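Filamentous hemagglutinin (Bordetella pertussis, PDB 1RWR) is a large secreted adhesin whose N-terminal domain, a right-handed beta-helix, probably directs its export through the two-partner secretion pathway. Local coordinates at residues 22-28 / 66-72; 27-33 / 131-136; 39-45 / 86-92; 149-155 / 170-176. All coordinates share one frame; numbering follows the deposited sequence.

The four contacts lie in the TPS domain's beta-helix. Interactions 1 and 2 hold loops and a hairpin at its N-terminal part, far from the centre of the chain; they share Asn-27 and Ser-28 and touch directly, with Ala-24 O hydrogen-bonded to Ser-32 OG. Interaction 1 joins two loops and is polar, built on asparagine amides and a carboxylate, whereas interaction 2 sets the start of strand 31-36 against the hairpin and is mostly apolar with one amide bond. Interactions 3 and 4 lie closer in, their centres about 14 Å apart, and rely on backbone bonds between successive coils, with buried valines facing inward and waters or polar side chains beside them.

Interaction 1. Residues 22-28 / 66-72; sequences NIADPNS and NPNLTRQ
The carbonyl oxygen of Ile-23 is gripped by two asparagine amides, both from the loop 66-72 that lies against the loop 22-28 near the N-terminal end of the beta-helix. Asn-66 ND2 reaches Ile-23 O at 3.0 Å in the carbonyl plane, on a lone pair, while Asn-68 ND2 comes from above that plane at 3.1 Å. The two donors thus approach from different directions and share one acceptor. Their spacing is set by an Asx turn: Asn-66 OD1 accepts from Asn-68 N, and a type I beta turn from Asn-66 to Leu-69 overlaps it. Asn-66 CG stands anti to its own nitrogen (chi1 180°), which carries the amide across to the facing backbone; the same ND2 also donates to Asn-49 O. Beside it the amide of Asn-22 slides past that of Asn-66, the planes 25° apart, and turns its OD1 to Asn-49.

Farther along, the carboxylate of Asp-25 holds the next part of the loop. Thr-70 N meets Asp-25 OD1 at 2.9 Å, from above the carboxylate plane, and Thr-70 OG1 gives a bond of 2.7 Å to the syn lone pair of Asp-25 OD2. Arg-71 adds a salt bridge from NH1 to Asp-25 OD2, weak as a hydrogen bond and with the guanidinium plane steeply inclined to the carboxylate. A backbone N-H, a hydroxyl and a positive charge would probably keep Asp-25 ionised. Between these polar groups, Leu-69 CD2 lies 3.7 Å from Pro-26 CD.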
loop_
_atom_site.group_PDB
_atom_site.type_symbol
_atom_site.label_atom_id
_atom_site.label_comp_id
_atom_site.label_asym_id
_atom_site.label_seq_id
_atom_site.Cartn_x
_atom_site.Cartn_y
_atom_site.Cartn_z
ATOM N N ASN A 22 4.763 18.166 -9.530
ATOM C CA ASN A 22 4.170 18.333 -10.850
ATOM C C ASN A 22 4.394 17.045 -11.648
ATOM O O ASN A 22 5.376 16.886 -12.357
ATOM C CB ASN A 22 4.724 19.575 -11.563
ATOM C CG ASN A 22 4.096 20.844 -11.065
ATOM O OD1 ASN A 22 3.004 20.820 -10.509
ATOM N ND2 ASN A 22 4.801 21.986 -11.236
ATOM N N ILE A 23 3.439 16.129 -11.481
ATOM C CA ILE A 23 3.452 14.832 -12.105
ATOM C C ILE A 23 3.497 14.964 -13.635
ATOM O O ILE A 23 3.079 15.989 -14.186
ATOM C CB ILE A 23 2.206 13.998 -11.686
ATOM C CG1 ILE A 23 0.878 14.694 -12.045
ATOM C CG2 ILE A 23 2.203 13.712 -10.178
ATOM C CD1 ILE A 23 -0.341 13.736 -11.921
ATOM N N ALA A 24 3.992 13.915 -14.278
ATOM C CA ALA A 24 4.028 13.794 -15.723
ATOM C C ALA A 24 2.645 13.707 -16.319
ATOM O O ALA A 24 1.699 13.183 -15.712
ATOM C CB ALA A 24 4.866 12.563 -16.129
ATOM N N ASP A 25 2.517 14.206 -17.543
ATOM C CA ASP A 25 1.244 14.065 -18.266
ATOM C C ASP A 25 0.884 12.581 -18.337
ATOM O O ASP A 25 1.744 11.763 -18.671
ATOM C CB ASP A 25 1.395 14.659 -19.666
ATOM C CG ASP A 25 0.097 15.027 -20.304
ATOM O OD1 ASP A 25 -0.911 15.217 -19.582
ATOM O OD2 ASP A 25 0.025 15.167 -21.564
ATOM N N PRO A 26 -0.342 12.193 -17.998
ATOM C CA PRO A 26 -0.722 10.785 -18.074
ATOM C C PRO A 26 -0.800 10.269 -19.494
ATOM O O PRO A 26 -0.980 11.039 -20.460
ATOM C CB PRO A 26 -2.123 10.731 -17.441
ATOM C CG PRO A 26 -2.636 12.087 -17.551
ATOM C CD PRO A 26 -1.425 13.016 -17.409
ATOM N N ASN A 27 -0.685 8.960 -19.612
ATOM C CA ASN A 27 -0.862 8.302 -20.896
ATOM C C ASN A 27 -2.332 8.207 -21.235
ATOM O O ASN A 27 -3.172 8.726 -20.489
ATOM C CB ASN A 27 -0.174 6.906 -20.943
ATOM C CG ASN A 27 -0.721 5.919 -19.898
ATOM O OD1 ASN A 27 -1.923 5.954 -19.544
ATOM N ND2 ASN A 27 0.143 5.007 -19.431
ATOM N N SER A 28 -2.620 7.500 -22.338
ATOM C CA SER A 28 -3.983 7.342 -22.867
ATOM C C SER A 28 -4.927 6.595 -21.934
ATOM O O SER A 28 -6.166 6.736 -22.044
ATOM C CB SER A 28 -3.917 6.618 -24.247
ATOM O OG SER A 28 -3.376 5.288 -24.110
ATOM N N ASN A 66 -0.636 22.375 -12.901
ATOM C CA ASN A 66 0.528 21.601 -13.303
ATOM C C ASN A 66 0.806 21.806 -14.790
ATOM O O ASN A 66 0.019 21.368 -15.636
ATOM C CB ASN A 66 0.251 20.136 -13.018
ATOM C CG ASN A 66 1.376 19.239 -13.396
ATOM O OD1 ASN A 66 2.280 19.633 -14.112
ATOM N ND2 ASN A 66 1.323 18.000 -12.916
ATOM N N PRO A 67 1.922 22.440 -15.119
ATOM C CA PRO A 67 2.185 22.789 -16.519
ATOM C C PRO A 67 2.407 21.593 -17.436
ATOM O O PRO A 67 2.322 21.770 -18.654
ATOM C CB PRO A 67 3.438 23.648 -16.418
ATOM C CG PRO A 67 4.077 23.155 -15.221
ATOM C CD PRO A 67 3.007 22.902 -14.236
ATOM N N ASN A 68 2.667 20.404 -16.877
ATOM C CA ASN A 68 2.857 19.210 -17.651
ATOM C C ASN A 68 1.561 18.640 -18.224
ATOM O O ASN A 68 1.609 17.898 -19.204
ATOM C CB ASN A 68 3.510 18.092 -16.813
ATOM C CG ASN A 68 4.951 18.411 -16.394
ATOM O OD1 ASN A 68 5.679 19.168 -17.069
ATOM N ND2 ASN A 68 5.385 17.787 -15.303
ATOM N N LEU A 69 0.429 18.927 -17.580
ATOM C CA LEU A 69 -0.812 18.243 -17.880
ATOM C C LEU A 69 -1.549 18.782 -19.106
ATOM O O LEU A 69 -1.746 19.988 -19.225
ATOM C CB LEU A 69 -1.788 18.298 -16.704
ATOM C CG LEU A 69 -1.323 17.658 -15.394
ATOM C CD1 LEU A 69 -2.382 17.797 -14.297
ATOM C CD2 LEU A 69 -0.840 16.181 -15.618
ATOM N N THR A 70 -1.901 17.873 -20.010
ATOM C CA THR A 70 -2.915 18.107 -21.033
ATOM C C THR A 70 -4.251 17.443 -20.648
ATOM O O THR A 70 -5.299 17.721 -21.256
ATOM C CB THR A 70 -2.470 17.587 -22.406
ATOM O OG1 THR A 70 -2.310 16.163 -22.393
ATOM C CG2 THR A 70 -1.150 18.149 -22.813
ATOM N N ARG A 71 -4.199 16.547 -19.662
ATOM C CA ARG A 71 -5.366 15.937 -19.052
ATOM C C ARG A 71 -4.953 15.489 -17.641
ATOM O O ARG A 71 -3.784 15.370 -17.333
ATOM C CB ARG A 71 -5.891 14.728 -19.818
ATOM C CG ARG A 71 -4.887 13.603 -20.001
ATOM C CD ARG A 71 -5.277 12.665 -21.223
ATOM N NE ARG A 71 -4.232 11.978 -21.997
ATOM C CZ ARG A 71 -2.930 12.295 -22.127
ATOM N NH1 ARG A 71 -2.364 13.325 -21.502
ATOM N NH2 ARG A 71 -2.162 11.532 -22.921
ATOM N N GLN A 72 -5.954 15.215 -16.828
ATOM C CA GLN A 72 -5.724 14.756 -15.474
ATOM C C GLN A 72 -5.536 13.249 -15.432
ATOM O O GLN A 72 -6.139 12.509 -16.201
ATOM C CB GLN A 72 -6.869 15.210 -14.569
ATOM C CG GLN A 72 -6.970 16.717 -14.463
ATOM C CD GLN A 72 -8.204 17.184 -13.763
ATOM O OE1 GLN A 72 -9.315 16.787 -14.160
ATOM N NE2 GLN A 72 -8.044 18.023 -12.709
#

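Interaction 2. Residues 27-33 / 131-136; sequences NSGGVSH and VNGGRI
Val-31 fits tightly against the hairpin 131-136, both methyls reaching Ile-136 CD1, CG1 at 4.0 Å and CG2 at 3.9 Å. Val-31 CG1 also meets Val-131 CG1 at 4.0 Å, and Val-31 CG2 also meets Gly-133 O at 3.5 Å. With CG1 anti to the backbone nitrogen (chi1 175°), the fork spreads over both strands of the hairpin. Gly-29 and Gly-134 allow the closest backbone approach, Gly-29 CA standing 3.7 Å from Gly-134 N. The type II' turn from Asn-132 to Arg-135 has Gly-133 at its second position with a positive phi.

One polar bond crosses: Asn-27 ND2 donates to Gly-133 O at 3.0 Å, from above the carbonyl plane and bent to 139°. Asn-27 OD1 meanwhile accepts from Val-31 N, holding the amide in place.

The looser side is at the partly exposed His-33, whose ND1 merely lies 3.7 Å from Val-131 CG2 while NE2 bonds to Glu-79. The contact sets the first strand of the long parallel sheet, 31-36, beside a four-stranded antiparallel sheet outside the helix; strand 75-80 touches both, through Leu-77 against His-33 and Val-131.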
loop_
_atom_site.group_PDB
_atom_site.type_symbol
_atom_site.label_atom_id
_atom_site.label_comp_id
_atom_site.label_asym_id
_atom_site.label_seq_id
_atom_site.Cartn_x
_atom_site.Cartn_y
_atom_site.Cartn_z
ATOM N N ASN A 27 -0.685 8.960 -19.612
ATOM C CA ASN A 27 -0.862 8.302 -20.896
ATOM C C ASN A 27 -2.332 8.207 -21.235
ATOM O O ASN A 27 -3.172 8.726 -20.489
ATOM C CB ASN A 27 -0.174 6.906 -20.943
ATOM C CG ASN A 27 -0.721 5.919 -19.898
ATOM O OD1 ASN A 27 -1.923 5.954 -19.544
ATOM N ND2 ASN A 27 0.143 5.007 -19.431
ATOM N N SER A 28 -2.620 7.500 -22.338
ATOM C CA SER A 28 -3.983 7.342 -22.867
ATOM C C SER A 28 -4.927 6.595 -21.934
ATOM O O SER A 28 -6.166 6.736 -22.044
ATOM C CB SER A 28 -3.917 6.618 -24.247
ATOM O OG SER A 28 -3.376 5.288 -24.110
ATOM N N GLY A 29 -4.360 5.776 -21.042
ATOM C CA GLY A 29 -5.098 5.064 -20.029
ATOM C C GLY A 29 -5.217 5.778 -18.688
ATOM O O GLY A 29 -5.744 5.210 -17.776
ATOM N N GLY A 30 -4.748 7.015 -18.599
ATOM C CA GLY A 30 -4.874 7.849 -17.434
ATOM C C GLY A 30 -3.780 7.666 -16.420
ATOM O O GLY A 30 -3.858 8.227 -15.320
ATOM N N VAL A 31 -2.752 6.909 -16.752
ATOM C CA VAL A 31 -1.666 6.666 -15.779
ATOM C C VAL A 31 -0.550 7.707 -15.937
ATOM O O VAL A 31 0.041 7.849 -17.010
ATOM C CB VAL A 31 -1.058 5.246 -15.969
ATOM C CG1 VAL A 31 0.162 5.029 -15.054
ATOM C CG2 VAL A 31 -2.116 4.166 -15.761
ATOM N N SER A 32 -0.189 8.375 -14.852
ATOM C CA SER A 32 0.945 9.273 -14.831
ATOM C C SER A 32 2.097 8.496 -14.194
ATOM O O SER A 32 2.021 8.145 -13.019
ATOM C CB SER A 32 0.621 10.510 -14.017
ATOM O OG SER A 32 1.766 11.340 -13.826
ATOM N N HIS A 33 3.130 8.211 -14.987
ATOM C CA HIS A 33 4.272 7.410 -14.560
ATOM C C HIS A 33 5.424 8.354 -14.241
ATOM O O HIS A 33 5.998 8.996 -15.121
ATOM C CB HIS A 33 4.629 6.395 -15.657
ATOM C CG HIS A 33 5.619 5.369 -15.230
ATOM N ND1 HIS A 33 5.864 4.225 -15.955
ATOM C CD2 HIS A 33 6.443 5.323 -14.151
ATOM C CE1 HIS A 33 6.781 3.506 -15.333
ATOM N NE2 HIS A 33 7.150 4.149 -14.232
ATOM N N VAL A 131 4.075 -0.780 -17.068
ATOM C CA VAL A 131 2.906 0.013 -17.430
ATOM C C VAL A 131 2.658 -0.068 -18.957
ATOM O O VAL A 131 3.539 0.257 -19.747
ATOM C CB VAL A 131 3.094 1.477 -17.033
ATOM C CG1 VAL A 131 1.907 2.325 -17.493
ATOM C CG2 VAL A 131 3.322 1.609 -15.522
ATOM N N ASN A 132 1.457 -0.495 -19.326
ATOM C CA ASN A 132 1.003 -0.600 -20.713
ATOM C C ASN A 132 -0.331 0.104 -20.784
ATOM O O ASN A 132 -1.364 -0.488 -20.547
ATOM C CB ASN A 132 0.870 -2.088 -21.136
ATOM C CG ASN A 132 0.311 -2.272 -22.561
ATOM O OD1 ASN A 132 0.656 -1.510 -23.455
ATOM N ND2 ASN A 132 -0.535 -3.293 -22.769
ATOM N N GLY A 133 -0.300 1.389 -21.112
ATOM C CA GLY A 133 -1.484 2.219 -21.078
ATOM C C GLY A 133 -2.069 2.217 -19.702
ATOM O O GLY A 133 -1.352 2.497 -18.731
ATOM N N GLY A 134 -3.338 1.823 -19.617
ATOM C CA GLY A 134 -4.043 1.790 -18.340
ATOM C C GLY A 134 -3.680 0.626 -17.432
ATOM O O GLY A 134 -4.044 0.621 -16.236
ATOM N N ARG A 135 -2.977 -0.368 -17.965
ATOM C CA ARG A 135 -2.694 -1.595 -17.210
ATOM C C ARG A 135 -1.345 -1.479 -16.509
ATOM O O ARG A 135 -0.335 -1.238 -17.137
ATOM C CB ARG A 135 -2.690 -2.806 -18.130
ATOM C CG ARG A 135 -3.831 -2.843 -19.192
ATOM C CD ARG A 135 -5.241 -2.643 -18.642
ATOM N NE ARG A 135 -6.191 -2.392 -19.731
ATOM C CZ ARG A 135 -7.141 -1.451 -19.742
ATOM N NH1 ARG A 135 -7.328 -0.614 -18.708
ATOM N NH2 ARG A 135 -7.917 -1.350 -20.811
ATOM N N ILE A 136 -1.350 -1.672 -15.194
ATOM C CA ILE A 136 -0.150 -1.602 -14.384
ATOM C C ILE A 136 0.060 -2.957 -13.722
ATOM O O ILE A 136 -0.790 -3.424 -12.973
ATOM C CB ILE A 136 -0.305 -0.549 -13.282
ATOM C CG1 ILE A 136 -0.611 0.855 -13.856
ATOM C CG2 ILE A 136 0.955 -0.536 -12.444
ATOM C CD1 ILE A 136 -0.975 1.859 -12.857
#

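Interaction 3. Residues 39-45 / 86-92; sequences FNVANPG and SRLAGTL
Phe-39 O accepts from Ser-86 OG at 2.7 Å, and this hydroxyl also meets Asn-105 ND2. Next to it Asn-40 stands in for a backbone acceptor: its OD1 takes Arg-87 N at 2.9 Å and 163°, while its ND2 goes to Gly-2 O. Asn-40 CG lies anti to the carbonyl carbon (chi1 -61°), which turns the amide along the edge of strand 86-89. A single backbone bridge follows, with Val-41 N bonded to Arg-87 O and Ala-89 N to Val-41 O. Val-41 O also accepts from a water that Arg-87 NH1 holds at 3.1 Å; Asn-43 N gives to a second at 3.0 Å, which Arg-87 NH1 meets weakly.

Past the corner at Gly-90 the pairing slips by one residue, and Thr-91 N reaches Pro-44 O at 2.9 Å, the carbonyl of a proline whose preceding peptide bond is cis. Another water joins Pro-44 O to Thr-91 OG1, which also bonds to Ser-115.

On the inner side, Leu-88 CD2 packs at the edge of the Phe-39 ring, 3.8 Å from CE2, and against Val-41 CG2. Polar bonds run along the backbones between coils while hydrocarbon lies inside, as expected where a beta-helix turns a corner.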
loop_
_atom_site.group_PDB
_atom_site.type_symbol
_atom_site.label_atom_id
_atom_site.label_comp_id
_atom_site.label_asym_id
_atom_site.label_seq_id
_atom_site.Cartn_x
_atom_site.Cartn_y
_atom_site.Cartn_z
ATOM N N PHE A 39 12.631 9.073 -3.578
ATOM C CA PHE A 39 11.254 9.448 -3.186
ATOM C C PHE A 39 11.019 9.220 -1.711
ATOM O O PHE A 39 11.085 8.074 -1.220
ATOM C CB PHE A 39 10.216 8.674 -3.998
ATOM C CG PHE A 39 8.833 9.179 -3.800
ATOM C CD1 PHE A 39 8.357 10.217 -4.584
ATOM C CD2 PHE A 39 8.009 8.643 -2.804
ATOM C CE1 PHE A 39 7.076 10.732 -4.386
ATOM C CE2 PHE A 39 6.743 9.187 -2.574
ATOM C CZ PHE A 39 6.289 10.224 -3.365
ATOM N N ASN A 40 10.768 10.303 -0.997
ATOM C CA ASN A 40 10.489 10.273 0.418
ATOM C C ASN A 40 9.478 11.353 0.717
ATOM O O ASN A 40 9.524 12.438 0.106
ATOM C CB ASN A 40 11.786 10.539 1.228
ATOM C CG ASN A 40 12.827 9.507 0.981
ATOM O OD1 ASN A 40 12.783 8.424 1.577
ATOM N ND2 ASN A 40 13.748 9.785 0.056
ATOM N N VAL A 41 8.632 11.114 1.708
ATOM C CA VAL A 41 7.647 12.078 2.160
ATOM C C VAL A 41 7.806 12.202 3.692
ATOM O O VAL A 41 7.882 11.206 4.413
ATOM C CB VAL A 41 6.211 11.649 1.788
ATOM C CG1 VAL A 41 5.207 12.669 2.290
ATOM C CG2 VAL A 41 6.087 11.485 0.271
ATOM N N ALA A 42 7.848 13.444 4.155
ATOM C CA ALA A 42 7.943 13.767 5.573
ATOM C C ALA A 42 6.814 14.684 5.972
ATOM O O ALA A 42 6.211 15.336 5.144
ATOM C CB ALA A 42 9.255 14.437 5.835
ATOM N N ASN A 43 6.520 14.747 7.254
ATOM C CA ASN A 43 5.441 15.594 7.727
ATOM C C ASN A 43 5.682 17.038 7.257
ATOM O O ASN A 43 6.861 17.501 7.256
ATOM C CB ASN A 43 5.370 15.540 9.251
ATOM C CG ASN A 43 4.878 14.200 9.783
ATOM O OD1 ASN A 43 3.923 13.652 9.296
ATOM N ND2 ASN A 43 5.511 13.709 10.854
ATOM N N PRO A 44 4.635 17.769 6.872
ATOM C CA PRO A 44 3.216 17.359 6.914
ATOM C C PRO A 44 2.734 16.490 5.739
ATOM O O PRO A 44 1.616 16.001 5.775
ATOM C CB PRO A 44 2.469 18.680 6.863
ATOM C CG PRO A 44 3.462 19.692 6.479
ATOM C CD PRO A 44 4.789 19.173 6.457
ATOM N N GLY A 45 3.581 16.315 4.748
ATOM C CA GLY A 45 3.301 15.438 3.621
ATOM C C GLY A 45 3.776 15.990 2.301
ATOM O O GLY A 45 4.776 16.671 2.222
ATOM N N SER A 86 12.428 4.163 0.476
ATOM C CA SER A 86 11.582 5.336 0.689
ATOM C C SER A 86 11.029 5.338 2.100
ATOM O O SER A 86 10.624 4.291 2.610
ATOM C CB SER A 86 10.384 5.320 -0.261
ATOM O OG SER A 86 10.776 5.456 -1.595
ATOM N N ARG A 87 10.970 6.503 2.709
ATOM C CA ARG A 87 10.248 6.699 3.938
ATOM C C ARG A 87 9.029 7.566 3.607
ATOM O O ARG A 87 9.150 8.551 2.873
ATOM C CB ARG A 87 11.143 7.408 4.965
ATOM C CG ARG A 87 10.514 7.574 6.274
ATOM C CD ARG A 87 11.454 8.020 7.429
ATOM N NE ARG A 87 10.605 8.151 8.615
ATOM C CZ ARG A 87 9.850 9.214 8.917
ATOM N NH1 ARG A 87 9.895 10.348 8.204
ATOM N NH2 ARG A 87 9.072 9.151 9.981
ATOM N N LEU A 88 7.873 7.205 4.169
ATOM C CA LEU A 88 6.618 7.939 3.992
ATOM C C LEU A 88 5.975 8.257 5.324
ATOM O O LEU A 88 5.580 7.349 6.084
ATOM C CB LEU A 88 5.629 7.111 3.181
ATOM C CG LEU A 88 6.143 6.532 1.875
ATOM C CD1 LEU A 88 5.106 5.614 1.244
ATOM C CD2 LEU A 88 6.559 7.660 0.912
ATOM N N ALA A 89 5.814 9.545 5.572
ATOM C CA ALA A 89 5.166 10.077 6.765
ATOM C C ALA A 89 4.435 11.335 6.385
ATOM O O ALA A 89 4.982 12.151 5.639
ATOM C CB ALA A 89 6.236 10.434 7.857
ATOM N N GLY A 90 3.236 11.499 6.938
ATOM C CA GLY A 90 2.387 12.655 6.722
ATOM C C GLY A 90 1.270 12.331 5.758
ATOM O O GLY A 90 0.928 11.163 5.576
ATOM N N THR A 91 0.723 13.361 5.120
ATOM C CA THR A 91 -0.447 13.222 4.257
ATOM C C THR A 91 -0.052 13.243 2.805
ATOM O O THR A 91 0.648 14.145 2.371
ATOM C CB THR A 91 -1.398 14.344 4.471
ATOM O OG1 THR A 91 -1.849 14.358 5.830
ATOM C CG2 THR A 91 -2.663 14.154 3.599
ATOM N N LEU A 92 -0.511 12.257 2.053
ATOM C CA LEU A 92 -0.376 12.245 0.617
ATOM C C LEU A 92 -1.648 12.886 0.062
ATOM O O LEU A 92 -2.688 12.242 0.042
ATOM C CB LEU A 92 -0.229 10.822 0.101
ATOM C CG LEU A 92 0.805 9.888 0.732
ATOM C CD1 LEU A 92 0.837 8.520 0.042
ATOM C CD2 LEU A 92 2.167 10.535 0.678
HETATM O O HOH W 1 10.460 10.942 5.260
HETATM O O HOH W 2 8.269 13.125 9.021
HETATM O O HOH W 3 -0.333 16.307 7.548
#

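Interaction 4. Residues 149-155 / 170-176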
loop_
_atom_site.group_PDB
_atom_site.type_symbol
_atom_site.label_atom_id
_atom_site.label_comp_id
_atom_site.label_asym_id
_atom_site.label_seq_id
_atom_site.Cartn_x
_atom_site.Cartn_y
_atom_site.Cartn_z
ATOM N N ARG A 149 5.323 2.257 14.122
ATOM C CA ARG A 149 4.327 2.485 15.169
ATOM C C ARG A 149 3.272 3.565 14.910
ATOM O O ARG A 149 2.179 3.474 15.447
ATOM C CB ARG A 149 5.048 2.783 16.490
ATOM C CG ARG A 149 5.849 4.037 16.459
ATOM C CD ARG A 149 6.913 4.123 17.526
ATOM N NE ARG A 149 6.361 4.471 18.827
ATOM C CZ ARG A 149 5.965 3.591 19.743
ATOM N NH1 ARG A 149 6.020 2.288 19.503
ATOM N NH2 ARG A 149 5.504 4.012 20.916
ATOM N N GLY A 150 3.606 4.592 14.115
ATOM C CA GLY A 150 2.686 5.669 13.739
ATOM C C GLY A 150 1.517 5.224 12.871
ATOM O O GLY A 150 0.436 5.855 12.862
ATOM N N GLY A 151 1.737 4.155 12.103
ATOM C CA GLY A 151 0.650 3.455 11.463
ATOM C C GLY A 151 0.194 4.142 10.198
ATOM O O GLY A 151 0.866 5.054 9.660
ATOM N N VAL A 152 -0.948 3.674 9.727
ATOM C CA VAL A 152 -1.590 4.187 8.527
ATOM C C VAL A 152 -3.042 4.478 8.832
ATOM O O VAL A 152 -3.802 3.620 9.336
ATOM C CB VAL A 152 -1.501 3.203 7.331
ATOM C CG1 VAL A 152 -2.308 3.748 6.136
ATOM C CG2 VAL A 152 -0.060 2.923 6.966
ATOM N N ASN A 153 -3.437 5.690 8.492
ATOM C CA ASN A 153 -4.840 6.103 8.454
ATOM C C ASN A 153 -5.341 6.004 7.009
ATOM O O ASN A 153 -5.032 6.851 6.195
ATOM C CB ASN A 153 -4.953 7.554 8.924
ATOM C CG ASN A 153 -6.394 8.097 8.884
ATOM O OD1 ASN A 153 -6.601 9.340 9.001
ATOM N ND2 ASN A 153 -7.348 7.248 8.744
ATOM N N ALA A 154 -6.163 5.007 6.743
ATOM C CA ALA A 154 -6.682 4.713 5.404
ATOM C C ALA A 154 -8.047 5.365 5.079
ATOM O O ALA A 154 -8.635 5.088 4.028
ATOM C CB ALA A 154 -6.762 3.226 5.240
ATOM N N THR A 155 -8.525 6.220 5.984
ATOM C CA THR A 155 -9.822 6.841 5.862
ATOM C C THR A 155 -9.927 7.510 4.498
ATOM O O THR A 155 -9.036 8.276 4.118
ATOM C CB THR A 155 -10.000 7.860 6.942
ATOM O OG1 THR A 155 -9.870 7.210 8.222
ATOM C CG2 THR A 155 -11.451 8.419 6.916
ATOM N N GLN A 170 4.082 -3.197 12.389
ATOM C CA GLN A 170 4.422 -2.752 13.748
ATOM C C GLN A 170 3.682 -1.471 14.153
ATOM O O GLN A 170 4.089 -0.747 15.082
ATOM C CB GLN A 170 5.927 -2.601 13.886
ATOM C CG GLN A 170 6.647 -3.919 13.689
ATOM C CD GLN A 170 8.135 -3.771 13.412
ATOM O OE1 GLN A 170 8.714 -2.697 13.559
ATOM N NE2 GLN A 170 8.758 -4.873 13.033
ATOM N N GLY A 171 2.566 -1.210 13.463
ATOM C CA GLY A 171 1.688 -0.097 13.760
ATOM C C GLY A 171 0.343 -0.382 13.124
ATOM O O GLY A 171 0.248 -1.264 12.262
ATOM N N ALA A 172 -0.683 0.334 13.560
ATOM C CA ALA A 172 -2.052 0.009 13.174
ATOM C C ALA A 172 -2.386 0.514 11.783
ATOM O O ALA A 172 -1.895 1.551 11.336
ATOM C CB ALA A 172 -3.010 0.556 14.177
ATOM N N VAL A 173 -3.217 -0.240 11.088
ATOM C CA VAL A 173 -3.770 0.190 9.812
ATOM C C VAL A 173 -5.261 0.225 10.022
ATOM O O VAL A 173 -5.867 -0.809 10.349
ATOM C CB VAL A 173 -3.401 -0.787 8.729
ATOM C CG1 VAL A 173 -4.028 -0.409 7.396
ATOM C CG2 VAL A 173 -1.892 -0.858 8.608
ATOM N N SER A 174 -5.855 1.405 9.922
ATOM C CA SER A 174 -7.290 1.549 10.217
ATOM C C SER A 174 -7.881 2.735 9.522
ATOM O O SER A 174 -7.188 3.595 8.984
ATOM C CB SER A 174 -7.542 1.719 11.722
ATOM O OG SER A 174 -6.996 2.962 12.095
ATOM N N SER A 175 -9.194 2.789 9.516
ATOM C CA SER A 175 -9.865 3.996 9.156
ATOM C C SER A 175 -10.549 4.479 10.429
ATOM O O SER A 175 -10.839 3.700 11.331
ATOM C CB SER A 175 -10.895 3.787 8.062
ATOM O OG SER A 175 -10.291 3.286 6.873
ATOM N N LYS A 176 -10.865 5.759 10.449
ATOM C CA LYS A 176 -11.382 6.365 11.668
ATOM C C LYS A 176 -12.788 5.906 11.949
ATOM O O LYS A 176 -13.601 5.639 11.046
ATOM C CB LYS A 176 -11.281 7.885 11.584
ATOM C CG LYS A 176 -9.858 8.335 11.543
ATOM C CD LYS A 176 -9.748 9.853 11.610
ATOM C CE LYS A 176 -8.504 10.287 12.369
ATOM N NZ LYS A 176 -7.251 9.842 11.749
HETATM O O HOH W 4 -0.256 2.535 15.448
HETATM O O HOH W 5 -3.968 3.667 12.463
#
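Backbone bonds join Val-152 to the segment 170-176 in parallel register. Val-152 N meets Ala-172 O at 2.8 Å, and Val-152 O takes Ser-174 N at 3.1 Å. Ala-154 N then bonds to Ser-174 O at 2.8 Å. Gly-151 comes close as well, its CA lying 3.2 Å from Ala-172 O.

Side-chain polar bonds gather at the far end around Asn-153, Thr-155 and Lys-176. Thr-155 OG1 accepts from Lys-176 N at 2.8 Å and from Asn-153 ND2 at 2.6 Å, the latter with the hydroxyl lying in the amide plane. That bond fixes the rotation of the amide and leaves OD1 turned to Lys-176 NZ, 2.9 Å away. The ammonium sits above the carbonyl plane of Asn-153. Lys-176 arrives there because its chain bends at chi3 and chi4 (146° and 62°), folding back across the asparagine at about a right angle.

Water bonds add to these: one water links Arg-149 O to Ala-172 N, another Val-152 O to Ser-174 OG.

Apolar contact is modest between the two segments, Val-152 CB lying 4.3 Å from Val-173 CG2, but both valines turn to the same face and rest on Phe-160 of strand 159-164. Short parallel strands on successive coils, with valine over valine on the inner face and Asn-153 beside Ser-174 on the other, are typical of a parallel beta-helix.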